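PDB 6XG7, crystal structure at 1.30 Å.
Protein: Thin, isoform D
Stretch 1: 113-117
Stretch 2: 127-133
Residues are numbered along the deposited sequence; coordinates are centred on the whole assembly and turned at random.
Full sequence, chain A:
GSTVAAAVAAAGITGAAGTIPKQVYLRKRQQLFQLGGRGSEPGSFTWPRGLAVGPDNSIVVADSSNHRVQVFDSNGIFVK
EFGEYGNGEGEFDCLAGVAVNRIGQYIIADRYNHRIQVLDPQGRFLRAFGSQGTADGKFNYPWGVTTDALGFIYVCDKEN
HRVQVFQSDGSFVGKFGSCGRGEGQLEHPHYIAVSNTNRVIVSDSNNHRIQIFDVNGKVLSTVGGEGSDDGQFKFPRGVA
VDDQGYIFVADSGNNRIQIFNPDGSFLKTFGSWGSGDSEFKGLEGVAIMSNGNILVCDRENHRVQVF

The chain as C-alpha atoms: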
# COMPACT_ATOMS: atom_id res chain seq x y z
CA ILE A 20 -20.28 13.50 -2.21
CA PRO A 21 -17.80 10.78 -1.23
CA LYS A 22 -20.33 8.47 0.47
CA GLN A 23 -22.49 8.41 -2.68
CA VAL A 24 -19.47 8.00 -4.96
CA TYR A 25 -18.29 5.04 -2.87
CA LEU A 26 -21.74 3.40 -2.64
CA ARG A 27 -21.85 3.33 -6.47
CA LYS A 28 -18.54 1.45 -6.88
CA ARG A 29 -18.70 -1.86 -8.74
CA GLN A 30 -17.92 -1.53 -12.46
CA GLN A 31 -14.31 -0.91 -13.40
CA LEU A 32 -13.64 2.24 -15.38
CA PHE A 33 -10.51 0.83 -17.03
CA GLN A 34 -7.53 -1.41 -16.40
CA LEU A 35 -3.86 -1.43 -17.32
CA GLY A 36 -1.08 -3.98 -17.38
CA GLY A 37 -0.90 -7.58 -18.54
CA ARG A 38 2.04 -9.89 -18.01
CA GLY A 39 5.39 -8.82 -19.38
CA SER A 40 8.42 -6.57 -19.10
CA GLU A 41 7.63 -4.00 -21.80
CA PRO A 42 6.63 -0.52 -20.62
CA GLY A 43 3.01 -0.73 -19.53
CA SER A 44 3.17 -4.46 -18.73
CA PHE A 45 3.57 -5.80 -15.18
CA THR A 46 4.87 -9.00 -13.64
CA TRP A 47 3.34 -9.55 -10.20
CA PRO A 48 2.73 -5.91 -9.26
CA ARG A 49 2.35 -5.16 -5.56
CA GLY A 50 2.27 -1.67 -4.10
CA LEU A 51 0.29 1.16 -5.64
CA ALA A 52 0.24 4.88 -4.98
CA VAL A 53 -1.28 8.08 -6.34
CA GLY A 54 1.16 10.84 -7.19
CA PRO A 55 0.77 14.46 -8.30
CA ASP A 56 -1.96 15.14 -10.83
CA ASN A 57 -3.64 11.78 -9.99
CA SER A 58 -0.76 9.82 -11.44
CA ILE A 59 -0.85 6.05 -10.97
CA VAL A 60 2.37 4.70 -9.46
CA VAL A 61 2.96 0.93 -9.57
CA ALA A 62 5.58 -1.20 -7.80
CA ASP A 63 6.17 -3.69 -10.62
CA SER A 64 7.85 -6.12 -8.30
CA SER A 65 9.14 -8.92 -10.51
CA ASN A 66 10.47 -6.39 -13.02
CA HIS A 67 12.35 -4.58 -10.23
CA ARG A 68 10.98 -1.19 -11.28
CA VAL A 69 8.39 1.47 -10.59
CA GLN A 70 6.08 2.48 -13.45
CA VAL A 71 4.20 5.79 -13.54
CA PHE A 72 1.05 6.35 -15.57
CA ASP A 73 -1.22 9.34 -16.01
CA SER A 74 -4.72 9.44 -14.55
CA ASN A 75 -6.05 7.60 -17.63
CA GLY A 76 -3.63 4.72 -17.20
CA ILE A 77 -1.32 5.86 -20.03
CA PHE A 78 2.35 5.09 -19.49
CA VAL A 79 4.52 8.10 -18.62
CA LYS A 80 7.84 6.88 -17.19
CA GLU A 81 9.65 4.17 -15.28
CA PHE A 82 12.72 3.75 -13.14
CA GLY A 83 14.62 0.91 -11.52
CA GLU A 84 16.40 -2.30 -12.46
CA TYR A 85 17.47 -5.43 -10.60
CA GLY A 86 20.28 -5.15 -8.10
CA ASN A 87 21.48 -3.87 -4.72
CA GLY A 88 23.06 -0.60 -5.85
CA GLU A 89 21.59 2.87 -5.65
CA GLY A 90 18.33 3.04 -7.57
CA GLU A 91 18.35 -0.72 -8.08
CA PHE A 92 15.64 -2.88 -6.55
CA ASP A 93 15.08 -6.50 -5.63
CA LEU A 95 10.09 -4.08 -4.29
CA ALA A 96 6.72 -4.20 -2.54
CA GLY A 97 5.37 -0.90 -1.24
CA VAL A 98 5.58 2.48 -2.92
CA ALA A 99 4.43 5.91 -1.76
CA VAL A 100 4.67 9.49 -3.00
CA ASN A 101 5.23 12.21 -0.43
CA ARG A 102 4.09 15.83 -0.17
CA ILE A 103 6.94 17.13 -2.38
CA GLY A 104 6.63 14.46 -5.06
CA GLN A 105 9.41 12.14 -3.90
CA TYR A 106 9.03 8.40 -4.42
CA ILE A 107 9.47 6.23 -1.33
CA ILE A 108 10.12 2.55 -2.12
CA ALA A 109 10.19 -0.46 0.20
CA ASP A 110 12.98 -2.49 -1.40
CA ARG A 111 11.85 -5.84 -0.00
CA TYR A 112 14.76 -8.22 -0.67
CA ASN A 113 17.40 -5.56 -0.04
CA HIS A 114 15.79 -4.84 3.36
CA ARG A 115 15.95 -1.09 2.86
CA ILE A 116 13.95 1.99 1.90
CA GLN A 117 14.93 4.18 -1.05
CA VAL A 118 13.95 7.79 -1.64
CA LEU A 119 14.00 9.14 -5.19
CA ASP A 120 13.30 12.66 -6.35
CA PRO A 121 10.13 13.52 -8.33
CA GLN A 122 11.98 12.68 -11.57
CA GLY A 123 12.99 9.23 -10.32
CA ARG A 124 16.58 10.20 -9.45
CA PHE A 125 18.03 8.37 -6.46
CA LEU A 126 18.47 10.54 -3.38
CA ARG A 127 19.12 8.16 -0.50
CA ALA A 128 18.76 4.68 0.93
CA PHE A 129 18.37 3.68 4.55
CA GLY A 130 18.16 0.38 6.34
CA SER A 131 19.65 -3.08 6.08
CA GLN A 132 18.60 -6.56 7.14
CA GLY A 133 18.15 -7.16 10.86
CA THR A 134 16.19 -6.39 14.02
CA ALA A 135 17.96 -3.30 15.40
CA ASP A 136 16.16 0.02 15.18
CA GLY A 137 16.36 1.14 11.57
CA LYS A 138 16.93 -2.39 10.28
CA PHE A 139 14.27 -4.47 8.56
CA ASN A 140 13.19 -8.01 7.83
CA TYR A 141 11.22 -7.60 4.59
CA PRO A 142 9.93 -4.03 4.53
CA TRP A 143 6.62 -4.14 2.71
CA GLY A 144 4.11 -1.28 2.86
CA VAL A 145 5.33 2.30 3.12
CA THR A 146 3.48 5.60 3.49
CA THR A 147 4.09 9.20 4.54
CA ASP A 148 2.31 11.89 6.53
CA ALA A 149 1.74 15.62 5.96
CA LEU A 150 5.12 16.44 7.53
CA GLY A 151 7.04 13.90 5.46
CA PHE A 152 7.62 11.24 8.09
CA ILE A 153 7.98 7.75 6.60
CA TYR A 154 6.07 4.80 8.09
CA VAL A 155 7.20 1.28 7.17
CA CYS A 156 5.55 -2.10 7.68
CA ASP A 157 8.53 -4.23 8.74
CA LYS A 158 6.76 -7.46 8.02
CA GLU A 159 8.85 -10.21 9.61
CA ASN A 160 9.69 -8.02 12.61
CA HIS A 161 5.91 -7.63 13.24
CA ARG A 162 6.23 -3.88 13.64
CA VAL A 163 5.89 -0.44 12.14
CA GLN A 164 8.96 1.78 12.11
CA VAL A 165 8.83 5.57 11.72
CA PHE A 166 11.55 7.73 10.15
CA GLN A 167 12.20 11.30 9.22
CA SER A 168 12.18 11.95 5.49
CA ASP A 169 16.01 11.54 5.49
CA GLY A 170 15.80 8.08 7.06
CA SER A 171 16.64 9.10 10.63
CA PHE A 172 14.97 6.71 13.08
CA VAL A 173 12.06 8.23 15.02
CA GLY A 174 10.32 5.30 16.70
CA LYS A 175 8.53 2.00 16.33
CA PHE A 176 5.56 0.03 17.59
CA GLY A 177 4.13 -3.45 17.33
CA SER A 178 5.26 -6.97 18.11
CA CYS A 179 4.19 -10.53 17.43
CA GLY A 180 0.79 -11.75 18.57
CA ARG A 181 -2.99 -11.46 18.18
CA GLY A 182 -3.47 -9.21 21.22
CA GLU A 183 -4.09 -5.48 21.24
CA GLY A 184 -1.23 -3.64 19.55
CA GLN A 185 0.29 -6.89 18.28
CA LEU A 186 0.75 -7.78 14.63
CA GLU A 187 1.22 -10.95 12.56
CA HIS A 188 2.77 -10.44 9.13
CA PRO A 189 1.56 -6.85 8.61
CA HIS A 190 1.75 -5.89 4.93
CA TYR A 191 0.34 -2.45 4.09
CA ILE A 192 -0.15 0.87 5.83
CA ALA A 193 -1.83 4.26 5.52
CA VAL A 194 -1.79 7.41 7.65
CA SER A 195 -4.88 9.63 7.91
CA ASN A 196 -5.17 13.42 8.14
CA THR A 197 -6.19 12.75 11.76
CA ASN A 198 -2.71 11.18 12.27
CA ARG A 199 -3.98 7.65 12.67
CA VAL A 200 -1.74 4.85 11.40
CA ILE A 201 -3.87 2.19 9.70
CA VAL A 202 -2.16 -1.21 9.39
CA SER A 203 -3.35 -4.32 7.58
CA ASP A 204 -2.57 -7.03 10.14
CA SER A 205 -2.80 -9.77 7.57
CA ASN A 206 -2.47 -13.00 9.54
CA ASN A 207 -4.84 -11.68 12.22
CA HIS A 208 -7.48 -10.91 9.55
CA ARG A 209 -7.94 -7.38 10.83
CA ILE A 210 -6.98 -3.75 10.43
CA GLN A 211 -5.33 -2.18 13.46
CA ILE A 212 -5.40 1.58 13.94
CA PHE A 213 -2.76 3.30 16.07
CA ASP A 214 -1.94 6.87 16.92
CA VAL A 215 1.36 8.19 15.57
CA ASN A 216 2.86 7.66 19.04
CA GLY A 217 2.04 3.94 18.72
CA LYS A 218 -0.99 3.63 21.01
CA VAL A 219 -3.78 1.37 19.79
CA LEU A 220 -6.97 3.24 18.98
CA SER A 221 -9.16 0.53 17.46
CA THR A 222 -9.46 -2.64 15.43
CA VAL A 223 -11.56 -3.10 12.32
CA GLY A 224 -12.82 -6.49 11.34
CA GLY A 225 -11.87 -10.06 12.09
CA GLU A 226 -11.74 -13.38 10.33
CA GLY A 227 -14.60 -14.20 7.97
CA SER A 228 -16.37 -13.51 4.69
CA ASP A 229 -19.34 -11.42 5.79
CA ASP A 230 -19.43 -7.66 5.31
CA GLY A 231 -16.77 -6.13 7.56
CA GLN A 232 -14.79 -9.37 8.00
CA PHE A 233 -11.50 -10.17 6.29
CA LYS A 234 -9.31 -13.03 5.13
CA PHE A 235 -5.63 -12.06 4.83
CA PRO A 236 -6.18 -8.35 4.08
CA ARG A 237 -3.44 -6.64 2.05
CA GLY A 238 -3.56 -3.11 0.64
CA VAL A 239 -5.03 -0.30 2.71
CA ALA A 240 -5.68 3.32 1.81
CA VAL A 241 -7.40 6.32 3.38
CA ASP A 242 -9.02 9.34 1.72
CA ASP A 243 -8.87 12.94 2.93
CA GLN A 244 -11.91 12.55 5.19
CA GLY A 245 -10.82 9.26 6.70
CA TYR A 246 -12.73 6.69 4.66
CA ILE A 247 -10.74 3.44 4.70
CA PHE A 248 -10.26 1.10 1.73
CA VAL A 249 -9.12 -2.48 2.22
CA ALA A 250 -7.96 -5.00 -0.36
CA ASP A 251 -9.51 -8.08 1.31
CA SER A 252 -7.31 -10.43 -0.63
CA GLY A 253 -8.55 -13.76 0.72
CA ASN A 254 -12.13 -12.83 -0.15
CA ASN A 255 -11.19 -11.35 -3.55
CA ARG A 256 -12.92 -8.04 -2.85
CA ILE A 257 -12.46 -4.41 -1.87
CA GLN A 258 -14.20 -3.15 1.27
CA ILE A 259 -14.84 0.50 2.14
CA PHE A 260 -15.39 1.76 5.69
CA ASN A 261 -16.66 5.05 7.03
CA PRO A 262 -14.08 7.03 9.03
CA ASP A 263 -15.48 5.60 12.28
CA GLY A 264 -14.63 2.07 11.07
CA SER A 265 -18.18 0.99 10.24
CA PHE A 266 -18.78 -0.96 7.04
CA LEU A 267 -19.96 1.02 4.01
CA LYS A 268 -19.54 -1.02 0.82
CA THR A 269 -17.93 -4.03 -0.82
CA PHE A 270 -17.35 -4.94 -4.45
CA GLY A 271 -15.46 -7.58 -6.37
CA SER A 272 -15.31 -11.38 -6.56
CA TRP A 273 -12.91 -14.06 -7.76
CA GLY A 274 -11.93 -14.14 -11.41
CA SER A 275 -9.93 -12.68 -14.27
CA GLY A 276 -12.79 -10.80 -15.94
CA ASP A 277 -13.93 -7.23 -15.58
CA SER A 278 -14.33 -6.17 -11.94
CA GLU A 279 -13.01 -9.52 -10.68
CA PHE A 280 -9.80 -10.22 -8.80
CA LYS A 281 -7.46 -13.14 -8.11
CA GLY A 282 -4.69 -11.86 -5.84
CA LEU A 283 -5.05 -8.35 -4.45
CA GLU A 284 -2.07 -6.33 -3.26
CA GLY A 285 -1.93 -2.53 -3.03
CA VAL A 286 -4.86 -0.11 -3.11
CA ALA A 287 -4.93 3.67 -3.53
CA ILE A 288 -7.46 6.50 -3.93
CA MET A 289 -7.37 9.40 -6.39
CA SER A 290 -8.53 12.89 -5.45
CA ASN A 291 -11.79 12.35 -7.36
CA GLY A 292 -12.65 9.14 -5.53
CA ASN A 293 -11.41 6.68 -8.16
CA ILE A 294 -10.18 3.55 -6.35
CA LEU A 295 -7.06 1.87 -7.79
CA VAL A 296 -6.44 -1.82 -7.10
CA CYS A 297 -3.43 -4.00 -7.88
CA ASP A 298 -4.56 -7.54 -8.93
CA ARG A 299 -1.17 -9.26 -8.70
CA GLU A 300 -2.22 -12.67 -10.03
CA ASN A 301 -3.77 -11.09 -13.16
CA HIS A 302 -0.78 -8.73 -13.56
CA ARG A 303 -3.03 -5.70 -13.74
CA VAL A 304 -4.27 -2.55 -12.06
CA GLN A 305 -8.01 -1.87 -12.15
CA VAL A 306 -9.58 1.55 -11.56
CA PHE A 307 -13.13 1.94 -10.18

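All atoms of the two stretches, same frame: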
# COMPACT_ATOMS: atom_id res chain seq x y z
N ASN A 113 16.23 -6.26 -0.53
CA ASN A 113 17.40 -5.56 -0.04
C ASN A 113 17.20 -5.01 1.37
O ASN A 113 18.12 -4.38 1.91
CB ASN A 113 17.78 -4.43 -1.00
CG ASN A 113 18.32 -4.96 -2.31
OD1 ASN A 113 19.09 -5.93 -2.34
ND2 ASN A 113 17.92 -4.33 -3.40
N HIS A 114 16.03 -5.22 1.97
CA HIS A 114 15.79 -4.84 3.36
C HIS A 114 16.16 -3.39 3.62
O HIS A 114 16.84 -3.05 4.60
CB HIS A 114 16.47 -5.81 4.32
CG HIS A 114 16.09 -7.23 4.06
ND1 HIS A 114 14.97 -7.81 4.60
CD2 HIS A 114 16.66 -8.16 3.26
CE1 HIS A 114 14.87 -9.05 4.16
NE2 HIS A 114 15.89 -9.29 3.35
N ARG A 115 15.66 -2.51 2.76
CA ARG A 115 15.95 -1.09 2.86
C ARG A 115 14.81 -0.30 2.24
O ARG A 115 13.98 -0.83 1.50
CB ARG A 115 17.28 -0.75 2.17
CG ARG A 115 17.22 -0.93 0.67
CD ARG A 115 18.57 -0.72 -0.02
NE ARG A 115 18.50 -1.01 -1.45
CZ ARG A 115 19.51 -0.87 -2.30
NH1 ARG A 115 20.68 -0.40 -1.88
NH2 ARG A 115 19.35 -1.21 -3.57
N ILE A 116 14.81 1.00 2.54
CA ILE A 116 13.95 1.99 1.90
C ILE A 116 14.82 2.85 0.99
O ILE A 116 15.94 3.21 1.36
CB ILE A 116 13.28 2.89 2.97
CG1 ILE A 116 12.51 2.07 4.01
CG2 ILE A 116 12.38 3.92 2.29
CD1 ILE A 116 11.49 1.12 3.46
N GLN A 117 14.28 3.21 -0.17
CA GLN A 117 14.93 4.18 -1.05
C GLN A 117 14.01 5.37 -1.29
O GLN A 117 12.79 5.23 -1.40
CB GLN A 117 15.36 3.56 -2.38
CG GLN A 117 16.39 2.47 -2.24
CD GLN A 117 16.99 2.07 -3.56
OE1 GLN A 117 17.57 2.90 -4.27
NE2 GLN A 117 16.83 0.82 -3.92
N ARG A 127 18.53 8.79 -1.67
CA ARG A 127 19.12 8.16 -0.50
C ARG A 127 18.49 6.80 -0.27
O ARG A 127 17.36 6.52 -0.69
CB ARG A 127 18.94 9.01 0.76
CG ARG A 127 17.52 9.17 1.21
CD ARG A 127 17.43 10.05 2.45
NE ARG A 127 17.78 11.44 2.14
CZ ARG A 127 16.91 12.36 1.72
NH1 ARG A 127 15.62 12.08 1.57
NH2 ARG A 127 17.35 13.58 1.46
N ALA A 128 19.22 5.96 0.45
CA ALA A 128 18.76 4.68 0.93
C ALA A 128 19.02 4.60 2.42
O ALA A 128 20.01 5.15 2.92
CB ALA A 128 19.46 3.50 0.24
N PHE A 129 18.13 3.94 3.14
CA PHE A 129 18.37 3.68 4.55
C PHE A 129 17.85 2.31 4.91
O PHE A 129 16.85 1.84 4.35
CB PHE A 129 17.82 4.77 5.48
CG PHE A 129 16.31 4.99 5.40
CD1 PHE A 129 15.76 5.87 4.49
CD2 PHE A 129 15.47 4.35 6.30
CE1 PHE A 129 14.38 6.09 4.45
CE2 PHE A 129 14.11 4.57 6.27
CZ PHE A 129 13.56 5.43 5.35
N GLY A 130 18.54 1.68 5.84
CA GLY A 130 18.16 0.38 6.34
C GLY A 130 19.02 -0.74 5.77
O GLY A 130 19.65 -0.62 4.72
N SER A 131 19.06 -1.83 6.52
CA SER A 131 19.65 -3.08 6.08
C SER A 131 18.96 -4.19 6.87
O SER A 131 18.13 -3.92 7.75
CB SER A 131 21.17 -3.10 6.28
OG SER A 131 21.51 -2.93 7.65
N GLN A 132 19.30 -5.43 6.56
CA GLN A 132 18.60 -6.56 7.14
C GLN A 132 18.95 -6.74 8.62
O GLN A 132 20.13 -6.74 8.99
CB GLN A 132 18.91 -7.83 6.35
CG GLN A 132 18.08 -9.02 6.76
CD GLN A 132 18.78 -9.87 7.78
OE1 GLN A 132 19.97 -10.14 7.66
NE2 GLN A 132 18.05 -10.32 8.79
N GLY A 133 17.93 -6.89 9.45
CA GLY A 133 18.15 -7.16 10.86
C GLY A 133 16.97 -6.71 11.71
O GLY A 133 15.88 -6.42 11.21

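Two strand segments, Arg115 to Gln117 and Arg127 to Phe129, each part of a longer strand, lie side by side as antiparallel neighbours in one sheet, their N-to-C directions 161° apart and their axes approaching to 4.7 Å. The first rule to read here is one of register. Ile116 faces Phe129 as a hydrogen-bonded pair, with 5.4 Å between their CA atoms, and Gln117 faces Ala128 as a non-hydrogen-bonded pair, where the two CA atoms draw in to 4.3 Å.

The backbone bonding is concentrated at a single pair. Ile116 N donates to Phe129 O at 2.9 Å and Phe129 N donates back to Ile116 O, also at 2.9 Å; with N-H...O angles of 170° and 161°, both are nearly straight. Each residue therefore satisfies its own amide and carbonyl with one partner, closing the small ring typical of antiparallel sheets. Next to it, the non-hydrogen-bonded pair brings CA-H groups up to carbonyls: Ala128 CA lies 3.2 Å from Ile116 O, and Gln117 CA lies 3.4 Å from Arg127 O. These contacts are bent, with angles near 138° at the hydrogen, and are best read as weak polar support for the close approach of the strands.

Past the Ile116-Phe129 pair the two stretches stay close without the same bonding. His114 O comes within 3.2 Å of Ser131 N, but the angle is too poor for a hydrogen bond. Gly130 sits opposite Arg115, their CA atoms 4.4 Å apart, and its backbone explains the absence of a side chain. At phi 103° and psi 157°, a CB would be jammed against the carbonyl oxygen of Phe129. The local conformation by itself calls for glycine; against the other stretch a CB on Gly130 would be tight, 3.5 Å from Arg115 CA.

The side chains meet most distinctively through aliphatic groups laid on aromatic faces. Phe129 takes the p rotamer at chi1, and the end of its side chain comes nearer to the partner strand, placing its ring against Ile116. Ile116 CB lies 3.7 Å from the Phe129 ring centroid, 21° off the ring normal, and 3.5 Å from Phe129 CZ. This CH-pi contact joins the hydrogen-bonded pair through its side chains as well as its backbone, and it contributes to the cover over buried Ile116.

A second CH-pi contact joins His114 and Gln132. The CA-to-CB bond of His114 points toward the other stretch, and Gln132 CG sits 3.8 Å from the His114 ring centroid, just 9° off the normal. Here the methylene part of a polar side chain does the packing, while Gln132 NE2 and His114 ND1 find hydrogen bonds elsewhere in the structure.

On the sheet face shared by Gln117 and Ala128, the packing is lighter: Gln117 CG is 4.1 Å from Ala128 CB, and Arg115 CD approaches the same Ala128 CB at 4.3 Å. The small methyl thus touches the aliphatic portions of two long polar side chains.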